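Local coordinates for protein yesU (Bacillus subtilis, PDB 1OQ1) that is of unknown function but has a galectin-like beta-sandwich fold, so that sugar binding is conceivable though unproven, at residues C133-G147 and I181-L195. Residues are numbered along the deposited sequence; the frame is centred on the assembly and turned at random.
Sequences CNLRKSRGFHLAAMG and ILEWMDDGSTYGPVL
K137 reaches from strand 132-138 into the loop after strand 179-185, its chain extended throughout with CG anti to the backbone N (chi1 -177°). K137 NZ forms a salt bridge with D186 OD2 (2.6 Å), on the syn lone pair, and donates to P193 O (2.8 Å) and Y191 O (3.0 Å), standing well above both carbonyl planes; a weak bond to G192 O is added. Beside it, H142 and Y191 form an offset stack with planes at 9°, H142 CB lying over the centre of the tyrosine ring. A144 CB sits over the six-membered ring of W184, 3.6 Å from its centroid, while L135 CD2 reaches W184 CE3 (3.7 Å) and K137 CD meets the indole edge. L182 CD2 packs against C133 O and M146 CA. In the second shell, a classic beta bulge, A144 and A145 opposite L135 within the hairpin, lets both alanine CB atoms point toward strand 179-185. D186 OD1 accepts G188 N from above the carboxylate plane, an Asx turn that holds the carboxylate while its OD2 faces K137. Water bridges M146 O to I181 O. The contact thus joins the edge hairpin of one sheet to the edge strand of the other: apolar packing closes the sandwich margin, and one largely buried ammonium, probably kept charged by D186, gathers the loop carbonyls.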
loop_
_atom_site.group_PDB
_atom_site.type_symbol
_atom_site.label_atom_id
_atom_site.label_comp_id
_atom_site.label_asym_id
_atom_site.label_seq_id
_atom_site.Cartn_x
_atom_site.Cartn_y
_atom_site.Cartn_z
ATOM N N CYS A 133 11.415 -2.921 -4.768
ATOM C CA CYS A 133 10.096 -2.873 -4.153
ATOM C C CYS A 133 10.079 -4.179 -3.374
ATOM O O CYS A 133 10.494 -5.211 -3.901
ATOM C CB CYS A 133 8.986 -2.894 -5.204
ATOM S SG CYS A 133 8.915 -1.432 -6.258
ATOM N N ASN A 134 9.608 -4.143 -2.132
ATOM C CA ASN A 134 9.589 -5.343 -1.290
ATOM C C ASN A 134 8.188 -5.705 -0.800
ATOM O O ASN A 134 7.413 -4.826 -0.438
ATOM C CB ASN A 134 10.488 -5.135 -0.061
ATOM C CG ASN A 134 11.938 -4.835 -0.424
ATOM O OD1 ASN A 134 12.301 -4.751 -1.599
ATOM N ND2 ASN A 134 12.773 -4.671 0.595
ATOM N N LEU A 135 7.872 -6.999 -0.786
ATOM C CA LEU A 135 6.575 -7.470 -0.289
ATOM C C LEU A 135 6.797 -8.263 0.994
ATOM O O LEU A 135 7.574 -9.217 1.011
ATOM C CB LEU A 135 5.883 -8.385 -1.305
ATOM C CG LEU A 135 4.582 -9.022 -0.780
ATOM C CD1 LEU A 135 3.491 -7.956 -0.673
ATOM C CD2 LEU A 135 4.130 -10.145 -1.715
ATOM N N ARG A 136 6.124 -7.867 2.069
ATOM C CA ARG A 136 6.249 -8.578 3.338
ATOM C C ARG A 136 4.884 -9.012 3.844
ATOM O O ARG A 136 3.861 -8.449 3.449
ATOM C CB ARG A 136 6.930 -7.699 4.394
ATOM C CG ARG A 136 8.432 -7.523 4.176
ATOM C CD ARG A 136 9.087 -6.816 5.356
ATOM N NE ARG A 136 10.488 -6.484 5.097
ATOM C CZ ARG A 136 11.518 -7.304 5.291
ATOM N NH1 ARG A 136 11.331 -8.531 5.761
ATOM N NH2 ARG A 136 12.747 -6.895 5.001
ATOM N N LYS A 137 4.882 -10.023 4.706
ATOM C CA LYS A 137 3.651 -10.542 5.295
ATOM C C LYS A 137 3.783 -10.518 6.813
ATOM O O LYS A 137 4.756 -11.041 7.370
ATOM C CB LYS A 137 3.390 -11.975 4.829
ATOM C CG LYS A 137 2.077 -12.555 5.347
ATOM C CD LYS A 137 1.956 -14.041 5.039
ATOM C CE LYS A 137 0.585 -14.583 5.438
ATOM N NZ LYS A 137 0.497 -16.056 5.219
ATOM N N SER A 138 2.811 -9.903 7.477
ATOM C CA SER A 138 2.805 -9.815 8.937
ATOM C C SER A 138 1.468 -10.365 9.444
ATOM O O SER A 138 0.554 -10.553 8.645
ATOM C CB SER A 138 2.983 -8.357 9.373
ATOM O OG SER A 138 4.277 -7.888 9.045
ATOM N N ARG A 139 1.333 -10.636 10.745
ATOM C CA ARG A 139 2.368 -10.445 11.763
ATOM C C ARG A 139 3.615 -11.274 11.483
ATOM O O ARG A 139 3.518 -12.436 11.101
ATOM C CB ARG A 139 1.803 -10.825 13.142
ATOM C CG ARG A 139 2.687 -10.443 14.326
ATOM C CD ARG A 139 2.008 -10.768 15.661
ATOM N NE ARG A 139 2.611 -10.040 16.781
ATOM C CZ ARG A 139 3.789 -10.329 17.329
ATOM N NH1 ARG A 139 4.246 -9.599 18.342
ATOM N NH2 ARG A 139 4.505 -11.355 16.878
ATOM N N GLY A 140 4.789 -10.673 11.663
ATOM C CA GLY A 140 6.012 -11.416 11.429
ATOM C C GLY A 140 7.086 -10.735 10.604
ATOM O O GLY A 140 8.224 -11.189 10.614
ATOM N N PHE A 141 6.739 -9.672 9.880
ATOM C CA PHE A 141 7.726 -8.953 9.075
ATOM C C PHE A 141 8.466 -9.907 8.124
ATOM O O PHE A 141 9.649 -9.722 7.834
ATOM C CB PHE A 141 8.728 -8.267 10.013
ATOM C CG PHE A 141 9.601 -7.241 9.343
ATOM C CD1 PHE A 141 9.046 -6.098 8.775
ATOM C CD2 PHE A 141 10.985 -7.406 9.302
ATOM C CE1 PHE A 141 9.856 -5.132 8.177
ATOM C CE2 PHE A 141 11.803 -6.447 8.706
ATOM C CZ PHE A 141 11.236 -5.306 8.143
ATOM N N HIS A 142 7.759 -10.918 7.627
ATOM C CA HIS A 142 8.362 -11.907 6.741
ATOM C C HIS A 142 8.564 -11.398 5.322
ATOM O O HIS A 142 7.622 -10.939 4.680
ATOM C CB HIS A 142 7.492 -13.162 6.698
ATOM C CG HIS A 142 7.209 -13.748 8.045
ATOM N ND1 HIS A 142 8.194 -14.278 8.848
ATOM C CD2 HIS A 142 6.048 -13.891 8.727
ATOM C CE1 HIS A 142 7.653 -14.725 9.968
ATOM N NE2 HIS A 142 6.352 -14.502 9.920
ATOM N N LEU A 143 9.795 -11.482 4.831
ATOM C CA LEU A 143 10.077 -11.041 3.466
ATOM C C LEU A 143 9.570 -12.125 2.518
ATOM O O LEU A 143 10.050 -13.261 2.548
ATOM C CB LEU A 143 11.579 -10.829 3.271
ATOM C CG LEU A 143 12.015 -10.324 1.892
ATOM C CD1 LEU A 143 11.404 -8.951 1.611
ATOM C CD2 LEU A 143 13.532 -10.244 1.858
ATOM N N ALA A 144 8.599 -11.774 1.680
ATOM C CA ALA A 144 8.006 -12.730 0.743
ATOM C C ALA A 144 8.551 -12.645 -0.682
ATOM O O ALA A 144 8.745 -13.665 -1.342
ATOM C CB ALA A 144 6.487 -12.560 0.722
ATOM N N ALA A 145 8.790 -11.431 -1.165
ATOM C CA ALA A 145 9.294 -11.267 -2.520
ATOM C C ALA A 145 9.849 -9.869 -2.716
ATOM O O ALA A 145 9.659 -8.990 -1.877
ATOM C CB ALA A 145 8.168 -11.522 -3.529
HETATM N N MSE A 146 10.555 -9.671 -3.822
HETATM C CA MSE A 146 11.093 -8.358 -4.130
HETATM C C MSE A 146 11.440 -8.283 -5.608
HETATM O O MSE A 146 11.557 -9.309 -6.292
HETATM C CB MSE A 146 12.313 -8.014 -3.256
HETATM C CG MSE A 146 13.608 -8.748 -3.551
HETATM SE SE MSE A 146 15.092 -7.946 -2.555
HETATM C CE MSE A 146 15.901 -6.934 -3.976
ATOM N N GLY A 147 11.535 -7.058 -6.103
ATOM C CA GLY A 147 11.868 -6.836 -7.498
ATOM C C GLY A 147 12.450 -5.446 -7.654
ATOM O O GLY A 147 12.269 -4.598 -6.782
ATOM N N ILE A 181 6.628 -6.195 -11.698
ATOM C CA ILE A 181 7.686 -5.866 -10.747
ATOM C C ILE A 181 8.032 -7.068 -9.877
ATOM O O ILE A 181 9.206 -7.399 -9.695
ATOM C CB ILE A 181 7.252 -4.683 -9.846
ATOM C CG1 ILE A 181 6.981 -3.454 -10.713
ATOM C CG2 ILE A 181 8.335 -4.375 -8.802
ATOM C CD1 ILE A 181 8.187 -3.015 -11.531
ATOM N N LEU A 182 7.008 -7.715 -9.329
ATOM C CA LEU A 182 7.219 -8.896 -8.504
ATOM C C LEU A 182 5.929 -9.696 -8.424
ATOM O O LEU A 182 4.854 -9.177 -8.720
ATOM C CB LEU A 182 7.680 -8.499 -7.089
ATOM C CG LEU A 182 6.771 -7.661 -6.176
ATOM C CD1 LEU A 182 5.631 -8.511 -5.622
ATOM C CD2 LEU A 182 7.595 -7.111 -5.024
ATOM N N GLU A 183 6.040 -10.963 -8.046
ATOM C CA GLU A 183 4.865 -11.809 -7.895
ATOM C C GLU A 183 5.166 -12.848 -6.820
ATOM O O GLU A 183 6.327 -13.176 -6.575
ATOM C CB GLU A 183 4.476 -12.467 -9.226
ATOM C CG GLU A 183 5.260 -13.691 -9.636
ATOM C CD GLU A 183 4.683 -14.327 -10.894
ATOM O OE1 GLU A 183 5.076 -15.463 -11.232
ATOM O OE2 GLU A 183 3.837 -13.687 -11.551
ATOM N N TRP A 184 4.125 -13.359 -6.174
ATOM C CA TRP A 184 4.323 -14.308 -5.091
ATOM C C TRP A 184 3.134 -15.230 -4.910
ATOM O O TRP A 184 1.993 -14.842 -5.154
ATOM C CB TRP A 184 4.559 -13.525 -3.797
ATOM C CG TRP A 184 4.747 -14.352 -2.565
ATOM C CD1 TRP A 184 5.727 -15.275 -2.338
ATOM C CD2 TRP A 184 3.988 -14.266 -1.354
ATOM N NE1 TRP A 184 5.631 -15.763 -1.060
ATOM C CE2 TRP A 184 4.573 -15.161 -0.432
ATOM C CE3 TRP A 184 2.872 -13.517 -0.957
ATOM C CZ2 TRP A 184 4.083 -15.324 0.869
ATOM C CZ3 TRP A 184 2.384 -13.680 0.339
ATOM C CH2 TRP A 184 2.991 -14.576 1.234
HETATM N N MSE A 185 3.406 -16.463 -4.497
HETATM C CA MSE A 185 2.337 -17.424 -4.240
HETATM C C MSE A 185 2.550 -17.984 -2.844
HETATM O O MSE A 185 3.449 -18.799 -2.622
HETATM C CB MSE A 185 2.350 -18.566 -5.262
HETATM C CG MSE A 185 1.268 -19.625 -5.029
HETATM SE SE MSE A 185 -0.560 -18.956 -5.176
HETATM C CE MSE A 185 -0.739 -19.007 -7.099
ATOM N N ASP A 186 1.728 -17.522 -1.908
ATOM C CA ASP A 186 1.779 -17.956 -0.517
ATOM C C ASP A 186 1.243 -19.383 -0.472
ATOM O O ASP A 186 0.127 -19.627 -0.924
ATOM C CB ASP A 186 0.886 -17.045 0.333
ATOM C CG ASP A 186 1.038 -17.289 1.825
ATOM O OD1 ASP A 186 1.704 -18.271 2.214
ATOM O OD2 ASP A 186 0.484 -16.494 2.611
ATOM N N ASP A 187 2.025 -20.321 0.063
ATOM C CA ASP A 187 1.572 -21.710 0.137
ATOM C C ASP A 187 0.699 -21.951 1.363
ATOM O O ASP A 187 0.089 -23.010 1.496
ATOM C CB ASP A 187 2.756 -22.689 0.147
ATOM C CG ASP A 187 3.700 -22.469 1.314
ATOM O OD1 ASP A 187 3.265 -21.937 2.355
ATOM O OD2 ASP A 187 4.884 -22.847 1.194
ATOM N N GLY A 188 0.656 -20.963 2.254
ATOM C CA GLY A 188 -0.163 -21.065 3.450
ATOM C C GLY A 188 0.380 -21.930 4.572
ATOM O O GLY A 188 -0.335 -22.212 5.535
ATOM N N SER A 189 1.634 -22.351 4.462
ATOM C CA SER A 189 2.236 -23.188 5.492
ATOM C C SER A 189 3.682 -22.799 5.775
ATOM O O SER A 189 4.433 -23.569 6.372
ATOM C CB SER A 189 2.177 -24.659 5.078
ATOM O OG SER A 189 2.980 -24.901 3.936
ATOM N N THR A 190 4.075 -21.608 5.340
ATOM C CA THR A 190 5.433 -21.131 5.567
ATOM C C THR A 190 5.370 -19.961 6.543
ATOM O O THR A 190 6.075 -19.942 7.557
ATOM C CB THR A 190 6.090 -20.683 4.243
ATOM O OG1 THR A 190 6.160 -21.800 3.348
ATOM C CG2 THR A 190 7.495 -20.154 4.489
ATOM N N TYR A 191 4.506 -18.995 6.238
ATOM C CA TYR A 191 4.329 -17.828 7.092
ATOM C C TYR A 191 2.875 -17.718 7.553
ATOM O O TYR A 191 2.274 -16.643 7.505
ATOM C CB TYR A 191 4.734 -16.551 6.346
ATOM C CG TYR A 191 6.186 -16.523 5.903
ATOM C CD1 TYR A 191 7.214 -16.865 6.783
ATOM C CD2 TYR A 191 6.532 -16.124 4.612
ATOM C CE1 TYR A 191 8.554 -16.807 6.387
ATOM C CE2 TYR A 191 7.863 -16.064 4.209
ATOM C CZ TYR A 191 8.869 -16.406 5.100
ATOM O OH TYR A 191 10.185 -16.342 4.701
ATOM N N GLY A 192 2.313 -18.844 7.985
ATOM C CA GLY A 192 0.942 -18.857 8.465
ATOM C C GLY A 192 -0.104 -18.936 7.371
ATOM O O GLY A 192 0.224 -18.895 6.185
ATOM N N PRO A 193 -1.386 -19.050 7.747
ATOM C CA PRO A 193 -2.487 -19.135 6.786
ATOM C C PRO A 193 -2.511 -17.965 5.804
ATOM O O PRO A 193 -2.073 -16.859 6.115
ATOM C CB PRO A 193 -3.722 -19.152 7.680
ATOM C CG PRO A 193 -3.227 -19.845 8.913
ATOM C CD PRO A 193 -1.884 -19.195 9.126
ATOM N N VAL A 194 -3.028 -18.229 4.615
ATOM C CA VAL A 194 -3.134 -17.207 3.587
ATOM C C VAL A 194 -4.094 -16.117 4.066
ATOM O O VAL A 194 -5.147 -16.421 4.644
ATOM C CB VAL A 194 -3.669 -17.824 2.267
ATOM C CG1 VAL A 194 -4.057 -16.731 1.296
ATOM C CG2 VAL A 194 -2.606 -18.730 1.641
ATOM N N LEU A 195 -3.730 -14.856 3.846
ATOM C CA LEU A 195 -4.591 -13.743 4.236
ATOM C C LEU A 195 -5.626 -13.557 3.131
ATOM O O LEU A 195 -5.345 -13.811 1.961
ATOM C CB LEU A 195 -3.773 -12.466 4.437
ATOM C CG LEU A 195 -2.721 -12.583 5.546
ATOM C CD1 LEU A 195 -2.063 -11.228 5.780
ATOM C CD2 LEU A 195 -3.386 -13.085 6.827
HETATM O O HOH W 1 2.582 -14.039 8.719
HETATM O O HOH W 2 8.805 -16.313 -0.465
HETATM O O HOH W 3 10.795 -9.890 -8.946
#